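Local coordinates for pyoverdine biosynthesis protein PvcB (Pseudomonas aeruginosa, PDB 4YLM) that catalyses the iron- and 2-oxoglutarate-dependent oxidation of tyrosine isonitrile in the biosynthesis of paerucumarin, an isocyano derivative of tyrosine, at residues A[6-17]-A[29-38]; A[126-136]-A[270-279]. All coordinates share one frame; numbering follows the deposited sequence.

Contact 1: A[6-17]-A[29-38]; sequences YLSDQPVRLSPL and LLLEPGRPGM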
loop_
_atom_site.group_PDB
_atom_site.type_symbol
_atom_site.label_atom_id
_atom_site.label_comp_id
_atom_site.label_asym_id
_atom_site.label_seq_id
_atom_site.Cartn_x
_atom_site.Cartn_y
_atom_site.Cartn_z
ATOM N N TYR A 6 -6.389 3.917 -15.927
ATOM C CA TYR A 6 -5.718 3.214 -14.847
ATOM C C TYR A 6 -4.822 2.114 -15.363
ATOM O O TYR A 6 -5.249 1.287 -16.158
ATOM C CB TYR A 6 -6.736 2.617 -13.886
ATOM C CG TYR A 6 -7.601 3.641 -13.243
ATOM C CD1 TYR A 6 -7.059 4.565 -12.364
ATOM C CD2 TYR A 6 -8.965 3.693 -13.507
ATOM C CE1 TYR A 6 -7.841 5.504 -11.759
ATOM C CE2 TYR A 6 -9.760 4.644 -12.910
ATOM C CZ TYR A 6 -9.180 5.552 -12.032
ATOM O OH TYR A 6 -9.941 6.510 -11.419
ATOM N N LEU A 7 -3.567 2.139 -14.922
ATOM C CA LEU A 7 -2.655 1.020 -15.082
ATOM C C LEU A 7 -2.023 0.690 -13.723
ATOM O O LEU A 7 -1.418 1.549 -13.046
ATOM C CB LEU A 7 -1.601 1.287 -16.157
ATOM C CG LEU A 7 -1.952 0.587 -17.477
ATOM C CD1 LEU A 7 -0.822 0.686 -18.488
ATOM C CD2 LEU A 7 -2.309 -0.864 -17.221
ATOM N N SER A 8 -2.230 -0.555 -13.309
ATOM C CA SER A 8 -1.883 -0.991 -11.966
ATOM C C SER A 8 -0.560 -1.721 -11.988
ATOM O O SER A 8 -0.115 -2.178 -13.041
ATOM C CB SER A 8 -2.960 -1.951 -11.454
ATOM O OG SER A 8 -2.793 -2.196 -10.072
ATOM N N ASP A 9 0.079 -1.824 -10.829
ATOM C CA ASP A 9 1.210 -2.724 -10.692
ATOM C C ASP A 9 0.729 -4.078 -10.169
ATOM O O ASP A 9 1.527 -4.993 -9.985
ATOM C CB ASP A 9 2.286 -2.124 -9.776
ATOM C CG ASP A 9 1.699 -1.390 -8.584
ATOM O OD1 ASP A 9 0.505 -1.592 -8.275
ATOM O OD2 ASP A 9 2.432 -0.598 -7.955
ATOM N N GLN A 10 -0.577 -4.192 -9.932
ATOM C CA GLN A 10 -1.186 -5.446 -9.483
ATOM C C GLN A 10 -1.672 -6.245 -10.705
ATOM O O GLN A 10 -1.941 -5.667 -11.756
ATOM C CB GLN A 10 -2.358 -5.154 -8.536
ATOM C CG GLN A 10 -1.938 -4.488 -7.201
ATOM C CD GLN A 10 -1.194 -5.436 -6.276
ATOM O OE1 GLN A 10 -1.364 -6.657 -6.346
ATOM N NE2 GLN A 10 -0.371 -4.878 -5.395
ATOM N N PRO A 11 -1.788 -7.575 -10.575
ATOM C CA PRO A 11 -2.234 -8.382 -11.734
ATOM C C PRO A 11 -3.750 -8.329 -11.926
ATOM O O PRO A 11 -4.492 -9.302 -11.696
ATOM C CB PRO A 11 -1.746 -9.794 -11.383
ATOM C CG PRO A 11 -1.851 -9.834 -9.854
ATOM C CD PRO A 11 -1.489 -8.406 -9.391
ATOM N N VAL A 12 -4.227 -7.160 -12.350
ATOM C CA VAL A 12 -5.656 -6.915 -12.519
ATOM C C VAL A 12 -5.866 -5.925 -13.659
ATOM O O VAL A 12 -4.944 -5.241 -14.047
ATOM C CB VAL A 12 -6.288 -6.233 -11.279
ATOM C CG1 VAL A 12 -6.341 -7.166 -10.109
ATOM C CG2 VAL A 12 -5.512 -4.958 -10.937
ATOM N N ARG A 13 -7.085 -5.850 -14.187
ATOM C CA ARG A 13 -7.410 -4.811 -15.161
ATOM C C ARG A 13 -8.321 -3.847 -14.438
ATOM O O ARG A 13 -9.341 -4.265 -13.896
ATOM C CB ARG A 13 -8.162 -5.390 -16.367
ATOM C CG ARG A 13 -7.288 -6.098 -17.389
ATOM C CD ARG A 13 -8.144 -6.943 -18.347
ATOM N NE ARG A 13 -8.703 -8.118 -17.669
ATOM C CZ ARG A 13 -9.972 -8.510 -17.744
ATOM N NH1 ARG A 13 -10.853 -7.831 -18.479
ATOM N NH2 ARG A 13 -10.360 -9.592 -17.082
ATOM N N LEU A 14 -7.966 -2.567 -14.441
ATOM C CA LEU A 14 -8.764 -1.555 -13.782
ATOM C C LEU A 14 -9.481 -0.663 -14.790
ATOM O O LEU A 14 -8.946 -0.340 -15.853
ATOM C CB LEU A 14 -7.879 -0.667 -12.909
ATOM C CG LEU A 14 -7.068 -1.316 -11.790
ATOM C CD1 LEU A 14 -6.404 -0.252 -10.937
ATOM C CD2 LEU A 14 -7.929 -2.192 -10.928
ATOM N N SER A 15 -10.687 -0.240 -14.454
ATOM C CA SER A 15 -11.309 0.802 -15.258
ATOM C C SER A 15 -12.381 1.548 -14.481
ATOM O O SER A 15 -12.843 1.085 -13.433
ATOM C CB SER A 15 -11.844 0.223 -16.578
ATOM O OG SER A 15 -12.753 -0.813 -16.350
ATOM N N PRO A 16 -12.763 2.730 -14.977
ATOM C CA PRO A 16 -13.803 3.515 -14.307
ATOM C C PRO A 16 -15.088 2.694 -14.154
ATOM O O PRO A 16 -15.415 1.909 -15.034
ATOM C CB PRO A 16 -14.055 4.678 -15.277
ATOM C CG PRO A 16 -12.832 4.754 -16.132
ATOM C CD PRO A 16 -12.283 3.361 -16.222
ATOM N N LEU A 17 -15.772 2.851 -13.027
ATOM C CA LEU A 17 -17.065 2.213 -12.812
ATOM C C LEU A 17 -18.119 2.942 -13.645
ATOM O O LEU A 17 -18.158 4.173 -13.654
ATOM C CB LEU A 17 -17.460 2.305 -11.334
ATOM C CG LEU A 17 -18.727 1.534 -10.946
ATOM C CD1 LEU A 17 -18.507 0.046 -11.143
ATOM C CD2 LEU A 17 -19.158 1.844 -9.507
ATOM N N LEU A 29 -14.725 2.104 -8.904
ATOM C CA LEU A 29 -13.676 1.496 -9.714
ATOM C C LEU A 29 -14.050 0.056 -10.013
ATOM O O LEU A 29 -14.563 -0.644 -9.146
ATOM C CB LEU A 29 -12.338 1.562 -8.964
ATOM C CG LEU A 29 -11.083 1.073 -9.694
ATOM C CD1 LEU A 29 -10.724 2.077 -10.792
ATOM C CD2 LEU A 29 -9.917 0.929 -8.705
ATOM N N LEU A 30 -13.843 -0.375 -11.255
ATOM C CA LEU A 30 -14.088 -1.752 -11.638
ATOM C C LEU A 30 -12.751 -2.465 -11.680
ATOM O O LEU A 30 -11.809 -1.976 -12.304
ATOM C CB LEU A 30 -14.748 -1.839 -13.024
ATOM C CG LEU A 30 -14.873 -3.229 -13.669
ATOM C CD1 LEU A 30 -15.774 -4.176 -12.843
ATOM C CD2 LEU A 30 -15.375 -3.159 -15.128
ATOM N N LEU A 31 -12.675 -3.625 -11.031
ATOM C CA LEU A 31 -11.464 -4.455 -11.087
ATOM C C LEU A 31 -11.820 -5.787 -11.707
ATOM O O LEU A 31 -12.835 -6.382 -11.357
ATOM C CB LEU A 31 -10.911 -4.714 -9.689
ATOM C CG LEU A 31 -10.400 -3.520 -8.880
ATOM C CD1 LEU A 31 -11.565 -2.845 -8.215
ATOM C CD2 LEU A 31 -9.397 -4.007 -7.831
ATOM N N GLU A 32 -10.971 -6.266 -12.607
ATOM C CA GLU A 32 -11.207 -7.559 -13.224
ATOM C C GLU A 32 -9.917 -8.362 -13.225
ATOM O O GLU A 32 -8.827 -7.794 -13.225
ATOM C CB GLU A 32 -11.752 -7.383 -14.647
ATOM C CG GLU A 32 -13.060 -6.602 -14.696
ATOM C CD GLU A 32 -13.465 -6.277 -16.127
ATOM O OE1 GLU A 32 -14.286 -7.029 -16.686
ATOM O OE2 GLU A 32 -12.928 -5.300 -16.704
ATOM N N PRO A 33 -10.042 -9.696 -13.224
ATOM C CA PRO A 33 -8.887 -10.580 -13.032
ATOM C C PRO A 33 -7.808 -10.441 -14.105
ATOM O O PRO A 33 -8.112 -10.292 -15.286
ATOM C CB PRO A 33 -9.513 -11.990 -13.049
ATOM C CG PRO A 33 -10.883 -11.819 -13.690
ATOM C CD PRO A 33 -11.314 -10.437 -13.329
ATOM N N GLY A 34 -6.550 -10.502 -13.687
ATOM C CA GLY A 34 -5.442 -10.402 -14.616
ATOM C C GLY A 34 -4.907 -11.756 -15.060
ATOM O O GLY A 34 -4.012 -11.818 -15.902
ATOM N N ARG A 35 -5.447 -12.827 -14.481
ATOM C CA ARG A 35 -5.052 -14.192 -14.831
ATOM C C ARG A 35 -6.264 -15.093 -14.879
ATOM O O ARG A 35 -7.204 -14.915 -14.111
ATOM C CB ARG A 35 -4.073 -14.780 -13.803
ATOM C CG ARG A 35 -2.721 -14.074 -13.712
ATOM C CD ARG A 35 -1.759 -14.864 -12.784
ATOM N NE ARG A 35 -2.187 -14.853 -11.381
ATOM C CZ ARG A 35 -1.610 -14.112 -10.433
ATOM N NH1 ARG A 35 -0.593 -13.315 -10.739
ATOM N NH2 ARG A 35 -2.062 -14.152 -9.179
ATOM N N PRO A 36 -6.232 -16.105 -15.759
ATOM C CA PRO A 36 -7.320 -17.085 -15.788
ATOM C C PRO A 36 -7.530 -17.720 -14.416
ATOM O O PRO A 36 -6.559 -18.144 -13.789
ATOM C CB PRO A 36 -6.818 -18.129 -16.794
ATOM C CG PRO A 36 -5.934 -17.358 -17.719
ATOM C CD PRO A 36 -5.239 -16.337 -16.823
ATOM N N GLY A 37 -8.775 -17.755 -13.951
ATOM C CA GLY A 37 -9.111 -18.438 -12.709
ATOM C C GLY A 37 -8.779 -17.682 -11.425
ATOM O O GLY A 37 -8.954 -18.208 -10.324
ATOM N N MET A 38 -8.312 -16.444 -11.549
ATOM C CA MET A 38 -7.894 -15.683 -10.367
ATOM C C MET A 38 -9.008 -15.535 -9.332
ATOM O O MET A 38 -10.173 -15.323 -9.667
ATOM C CB MET A 38 -7.341 -14.320 -10.778
ATOM C CG MET A 38 -6.954 -13.404 -9.615
ATOM S SD MET A 38 -6.176 -11.895 -10.251
ATOM C CE MET A 38 -4.649 -12.530 -10.875
HETATM O O HOH W 1 -11.440 -3.268 -15.582
HETATM O O HOH W 2 -11.593 -4.845 -19.175
#
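Strands 12-16 and 29-33 pair antiparallel, with short-segment axes 4.6 Å apart at closest approach, and Arg13–Glu32 and Ser15–Leu30 form their hydrogen-bonded pairs. Each of these pairs is closed by two backbone bonds, one in each direction. Arg13 reaches past Glu32 to the end of the opposite strand. A turn about its CG-CD bond (chi3 -71°) brings the NE/NH2 edge of the guanidinium to the carbonyl of Pro33. NE and NH2 both donate to this one oxygen. The NH2 bond is the shorter, 3.0 Å from Arg13 NH2 to Pro33 O, and lies on a lone pair; NE comes in tilted from the carbonyl plane. CB of Glu32 sits over one face of the same guanidinium. The Glu32 carboxylate adds a long salt bridge, 3.7 Å from Glu32 OE2 to Arg13 NH1. The oxygen is well out of the guanidinium plane, so charge alone acts there. One water donates to Glu32 OE2 and also bonds Ser15 OG. On the face with Leu14 and Leu31, the two leucines lie side by side, and CD2 of Leu14 presses tightly on CG of Leu31 at 3.5 Å. Leu29 CD1 makes a CH-pi contact over the face of the Tyr6 ring, 3.9 Å from the ring centroid. At the other end, Met38 CE packs on Pro11 CG at 4.0 Å, the two side chains crossing at about a right angle. Ser54 of the second subunit packs on Pro11, and Asp9 of the third subunit packs on Leu14. Within the chain, the antiparallel pair adds strand 12-16 outside strand 29-33, which joins the sheet by parallel pairing with strand 57-60. Helix 45-55 lies against Val12 through Trp47 and against Leu29 through His55.

Contact 2: A[126-136]-A[270-279]; sequences VFHCVDAPGDS and APRHLRRVHI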
loop_
_atom_site.group_PDB
_atom_site.type_symbol
_atom_site.label_atom_id
_atom_site.label_comp_id
_atom_site.label_asym_id
_atom_site.label_seq_id
_atom_site.Cartn_x
_atom_site.Cartn_y
_atom_site.Cartn_z
ATOM N N VAL A 126 -18.588 -5.158 2.964
ATOM C CA VAL A 126 -18.100 -6.089 1.963
ATOM C C VAL A 126 -19.286 -6.973 1.569
ATOM O O VAL A 126 -19.855 -7.666 2.413
ATOM C CB VAL A 126 -16.948 -6.959 2.501
ATOM C CG1 VAL A 126 -16.536 -8.009 1.468
ATOM C CG2 VAL A 126 -15.747 -6.071 2.870
ATOM N N PHE A 127 -19.673 -6.918 0.299
ATOM C CA PHE A 127 -20.794 -7.717 -0.204
ATOM C C PHE A 127 -20.270 -8.775 -1.158
ATOM O O PHE A 127 -19.580 -8.453 -2.115
ATOM C CB PHE A 127 -21.774 -6.862 -1.014
ATOM C CG PHE A 127 -22.512 -5.819 -0.224
ATOM C CD1 PHE A 127 -23.705 -6.123 0.417
ATOM C CD2 PHE A 127 -22.054 -4.512 -0.184
ATOM C CE1 PHE A 127 -24.414 -5.139 1.121
ATOM C CE2 PHE A 127 -22.746 -3.532 0.516
ATOM C CZ PHE A 127 -23.937 -3.844 1.161
ATOM N N HIS A 128 -20.614 -10.033 -0.919
ATOM C CA HIS A 128 -20.347 -11.079 -1.887
ATOM C C HIS A 128 -21.685 -11.505 -2.509
ATOM O O HIS A 128 -22.612 -11.864 -1.787
ATOM C CB HIS A 128 -19.704 -12.271 -1.197
ATOM C CG HIS A 128 -19.530 -13.466 -2.086
ATOM N ND1 HIS A 128 -19.629 -14.762 -1.617
ATOM C CD2 HIS A 128 -19.255 -13.565 -3.408
ATOM C CE1 HIS A 128 -19.426 -15.605 -2.616
ATOM N NE2 HIS A 128 -19.197 -14.905 -3.713
ATOM N N CYS A 129 -21.795 -11.444 -3.831
ATOM C CA CYS A 129 -22.983 -11.976 -4.497
ATOM C C CYS A 129 -22.819 -13.475 -4.694
ATOM O O CYS A 129 -22.043 -13.924 -5.541
ATOM C CB CYS A 129 -23.229 -11.294 -5.842
ATOM S SG CYS A 129 -24.710 -11.900 -6.703
ATOM N N VAL A 130 -23.521 -14.256 -3.885
ATOM C CA VAL A 130 -23.424 -15.704 -3.997
ATOM C C VAL A 130 -24.035 -16.174 -5.313
ATOM O O VAL A 130 -23.484 -17.045 -5.993
ATOM C CB VAL A 130 -24.115 -16.414 -2.822
ATOM C CG1 VAL A 130 -24.081 -17.929 -3.023
ATOM C CG2 VAL A 130 -23.445 -16.026 -1.518
ATOM N N ASP A 131 -25.169 -15.579 -5.671
ATOM C CA ASP A 131 -25.900 -15.987 -6.861
ATOM C C ASP A 131 -26.823 -14.865 -7.317
ATOM O O ASP A 131 -27.476 -14.212 -6.501
ATOM C CB ASP A 131 -26.711 -17.257 -6.560
ATOM C CG ASP A 131 -27.249 -17.923 -7.813
ATOM O OD1 ASP A 131 -26.555 -17.897 -8.854
ATOM O OD2 ASP A 131 -28.369 -18.484 -7.749
ATOM N N ALA A 132 -26.851 -14.617 -8.622
ATOM C CA ALA A 132 -27.801 -13.663 -9.189
ATOM C C ALA A 132 -28.223 -14.145 -10.571
ATOM O O ALA A 132 -27.801 -13.591 -11.579
ATOM C CB ALA A 132 -27.189 -12.274 -9.269
ATOM N N PRO A 133 -29.054 -15.197 -10.618
ATOM C CA PRO A 133 -29.467 -15.802 -11.887
ATOM C C PRO A 133 -30.538 -14.961 -12.584
ATOM O O PRO A 133 -31.370 -14.341 -11.918
ATOM C CB PRO A 133 -30.035 -17.155 -11.452
ATOM C CG PRO A 133 -30.588 -16.890 -10.088
ATOM C CD PRO A 133 -29.685 -15.850 -9.458
ATOM N N GLY A 134 -30.503 -14.926 -13.911
ATOM C CA GLY A 134 -31.457 -14.137 -14.672
ATOM C C GLY A 134 -31.387 -12.664 -14.313
ATOM O O GLY A 134 -30.703 -12.276 -13.365
ATOM N N ASP A 135 -32.095 -11.833 -15.069
ATOM C CA ASP A 135 -32.069 -10.404 -14.798
ATOM C C ASP A 135 -33.350 -9.894 -14.150
ATOM O O ASP A 135 -34.439 -10.427 -14.368
ATOM C CB ASP A 135 -31.719 -9.599 -16.056
ATOM C CG ASP A 135 -30.460 -8.763 -15.876
ATOM O OD1 ASP A 135 -30.248 -7.815 -16.662
ATOM O OD2 ASP A 135 -29.685 -9.051 -14.937
ATOM N N SER A 136 -33.195 -8.857 -13.340
ATOM C CA SER A 136 -34.297 -8.286 -12.591
ATOM C C SER A 136 -34.782 -6.999 -13.234
ATOM O O SER A 136 -34.167 -6.477 -14.163
ATOM C CB SER A 136 -33.837 -7.995 -11.166
ATOM O OG SER A 136 -32.489 -7.546 -11.168
ATOM N N ALA A 270 -36.352 -10.205 -8.325
ATOM C CA ALA A 270 -35.666 -11.337 -8.940
ATOM C C ALA A 270 -34.974 -12.185 -7.873
ATOM O O ALA A 270 -34.786 -11.732 -6.750
ATOM C CB ALA A 270 -34.669 -10.856 -9.978
ATOM N N PRO A 271 -34.617 -13.425 -8.218
ATOM C CA PRO A 271 -33.938 -14.316 -7.274
ATOM C C PRO A 271 -32.485 -13.873 -7.071
ATOM O O PRO A 271 -31.763 -13.662 -8.050
ATOM C CB PRO A 271 -33.992 -15.665 -7.976
ATOM C CG PRO A 271 -34.111 -15.339 -9.411
ATOM C CD PRO A 271 -34.891 -14.082 -9.503
ATOM N N ARG A 272 -32.063 -13.732 -5.821
ATOM C CA ARG A 272 -30.758 -13.153 -5.548
ATOM C C ARG A 272 -30.261 -13.538 -4.175
ATOM O O ARG A 272 -31.028 -13.561 -3.214
ATOM C CB ARG A 272 -30.850 -11.633 -5.632
ATOM C CG ARG A 272 -29.513 -10.926 -5.634
ATOM C CD ARG A 272 -29.725 -9.459 -5.927
ATOM N NE ARG A 272 -30.135 -8.729 -4.734
ATOM C CZ ARG A 272 -30.748 -7.554 -4.762
ATOM N NH1 ARG A 272 -31.049 -6.991 -5.930
ATOM N NH2 ARG A 272 -31.065 -6.948 -3.627
ATOM N N HIS A 273 -28.968 -13.822 -4.083
ATOM C CA HIS A 273 -28.364 -14.157 -2.812
ATOM C C HIS A 273 -27.091 -13.323 -2.583
ATOM O O HIS A 273 -26.099 -13.494 -3.287
ATOM C CB HIS A 273 -28.063 -15.656 -2.776
ATOM C CG HIS A 273 -27.567 -16.144 -1.452
ATOM N ND1 HIS A 273 -27.321 -17.476 -1.195
ATOM C CD2 HIS A 273 -27.262 -15.476 -0.312
ATOM C CE1 HIS A 273 -26.891 -17.609 0.047
ATOM N NE2 HIS A 273 -26.840 -16.410 0.603
ATOM N N LEU A 274 -27.144 -12.414 -1.612
ATOM C CA LEU A 274 -25.987 -11.612 -1.219
ATOM C C LEU A 274 -25.597 -11.937 0.209
ATOM O O LEU A 274 -26.442 -12.343 1.018
ATOM C CB LEU A 274 -26.305 -10.107 -1.262
ATOM C CG LEU A 274 -26.861 -9.488 -2.536
ATOM C CD1 LEU A 274 -27.058 -7.998 -2.317
ATOM C CD2 LEU A 274 -25.929 -9.752 -3.718
ATOM N N ARG A 275 -24.323 -11.709 0.517
ATOM C CA ARG A 275 -23.796 -11.848 1.867
ATOM C C ARG A 275 -23.017 -10.590 2.225
ATOM O O ARG A 275 -22.181 -10.141 1.441
ATOM C CB ARG A 275 -22.881 -13.077 1.953
ATOM C CG ARG A 275 -23.652 -14.390 2.088
ATOM C CD ARG A 275 -22.751 -15.607 2.039
ATOM N NE ARG A 275 -23.575 -16.798 2.165
ATOM C CZ ARG A 275 -23.298 -17.978 1.626
ATOM N NH1 ARG A 275 -22.185 -18.160 0.921
ATOM N NH2 ARG A 275 -24.150 -18.984 1.799
ATOM N N ARG A 276 -23.289 -10.017 3.396
ATOM C CA ARG A 276 -22.623 -8.782 3.794
ATOM C C ARG A 276 -21.843 -8.925 5.096
ATOM O O ARG A 276 -22.345 -9.488 6.078
ATOM C CB ARG A 276 -23.628 -7.639 3.939
ATOM C CG ARG A 276 -22.973 -6.309 4.341
ATOM C CD ARG A 276 -23.904 -5.472 5.209
ATOM N NE ARG A 276 -24.064 -6.048 6.540
ATOM C CZ ARG A 276 -25.023 -5.698 7.393
ATOM N NH1 ARG A 276 -25.910 -4.780 7.051
ATOM N NH2 ARG A 276 -25.102 -6.274 8.586
ATOM N N VAL A 277 -20.623 -8.388 5.093
ATOM C CA VAL A 277 -19.764 -8.317 6.271
ATOM C C VAL A 277 -19.358 -6.859 6.498
ATOM O O VAL A 277 -19.067 -6.133 5.539
ATOM C CB VAL A 277 -18.497 -9.178 6.071
ATOM C CG1 VAL A 277 -17.559 -9.088 7.296
ATOM C CG2 VAL A 277 -18.887 -10.637 5.768
ATOM N N HIS A 278 -19.367 -6.425 7.758
ATOM C CA HIS A 278 -18.925 -5.090 8.129
ATOM C C HIS A 278 -17.472 -5.141 8.602
ATOM O O HIS A 278 -17.082 -6.084 9.286
ATOM C CB HIS A 278 -19.792 -4.548 9.265
ATOM C CG HIS A 278 -21.097 -3.968 8.818
ATOM N ND1 HIS A 278 -22.266 -4.146 9.525
ATOM C CD2 HIS A 278 -21.411 -3.174 7.766
ATOM C CE1 HIS A 278 -23.249 -3.496 8.920
ATOM N NE2 HIS A 278 -22.757 -2.904 7.847
ATOM N N ILE A 279 -16.681 -4.130 8.247
ATOM C CA ILE A 279 -15.291 -4.038 8.704
ATOM C C ILE A 279 -15.147 -2.762 9.506
ATOM O O ILE A 279 -15.533 -1.694 9.040
ATOM C CB ILE A 279 -14.298 -3.990 7.528
ATOM C CG1 ILE A 279 -14.586 -5.120 6.531
ATOM C CG2 ILE A 279 -12.832 -3.985 8.036
ATOM C CD1 ILE A 279 -14.333 -6.505 7.070
HETATM O O HOH W 3 -19.899 -16.581 0.640
#
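Phe127 has CG beside its backbone N (chi1 -66°), while Arg276 has CG anti to its own (chi1 -179°), and the two side chains run side by side. CG of Arg276 thus lies over the phenyl face in a CH-pi contact, 4.2 Å from the ring centroid of Phe127. The strands are antiparallel, with hydrogen-bonded pairs Val126–Val277 and His128–Arg275. A classic beta bulge follows: Val130 and Asp131 both face His273, and their two N-H bonds to its carbonyl are weak. The bulge turns Val130 toward the other strand. Its CB covers one face of the His273 ring, 3.9 Å from the centroid, and its CG2 lies over the Arg275 guanidinium, 3.5 Å from Arg275 NH1. A water in both planes joins His128 ND1 to Arg275 NH1. Asp249 bonds His128 NE2. Val130 thus covers a face of both His273 and Arg275, while Glu92 bonds His273 NE2 and forms a salt bridge with Arg275 NE. Near the iron site, His278 hydrogen-bonds Asp114, an iron ligand by similarity, and Arg276 makes a weak, long ion pair with it. This strand thus supplies probable second-shell contacts that may orient the carboxylate.

Overall arrangement
Contacts 1 and 2 belong to the same mixed sheet but do not touch. Their centres are about 21 Å apart and their nearest atoms about 11 Å. The strand order links them: 29-33 pairs with 57-60, 57-60 with 251-255, and 251-255 with 120-131, which carries one side of contact 2. Contact 1 is the outer one: its centre is about 21 Å from that of the chain, against about 14 Å for contact 2. It also meets other subunits. Contact 2 meets none and lies nearer the residues assigned as iron ligands. The Arg276 side chain is about 4 Å from that of Asp114, and the Phe127 side chain about 6 Å from that of His261. In contact 1, the side chain of Leu17 is about 12 Å from that of His261.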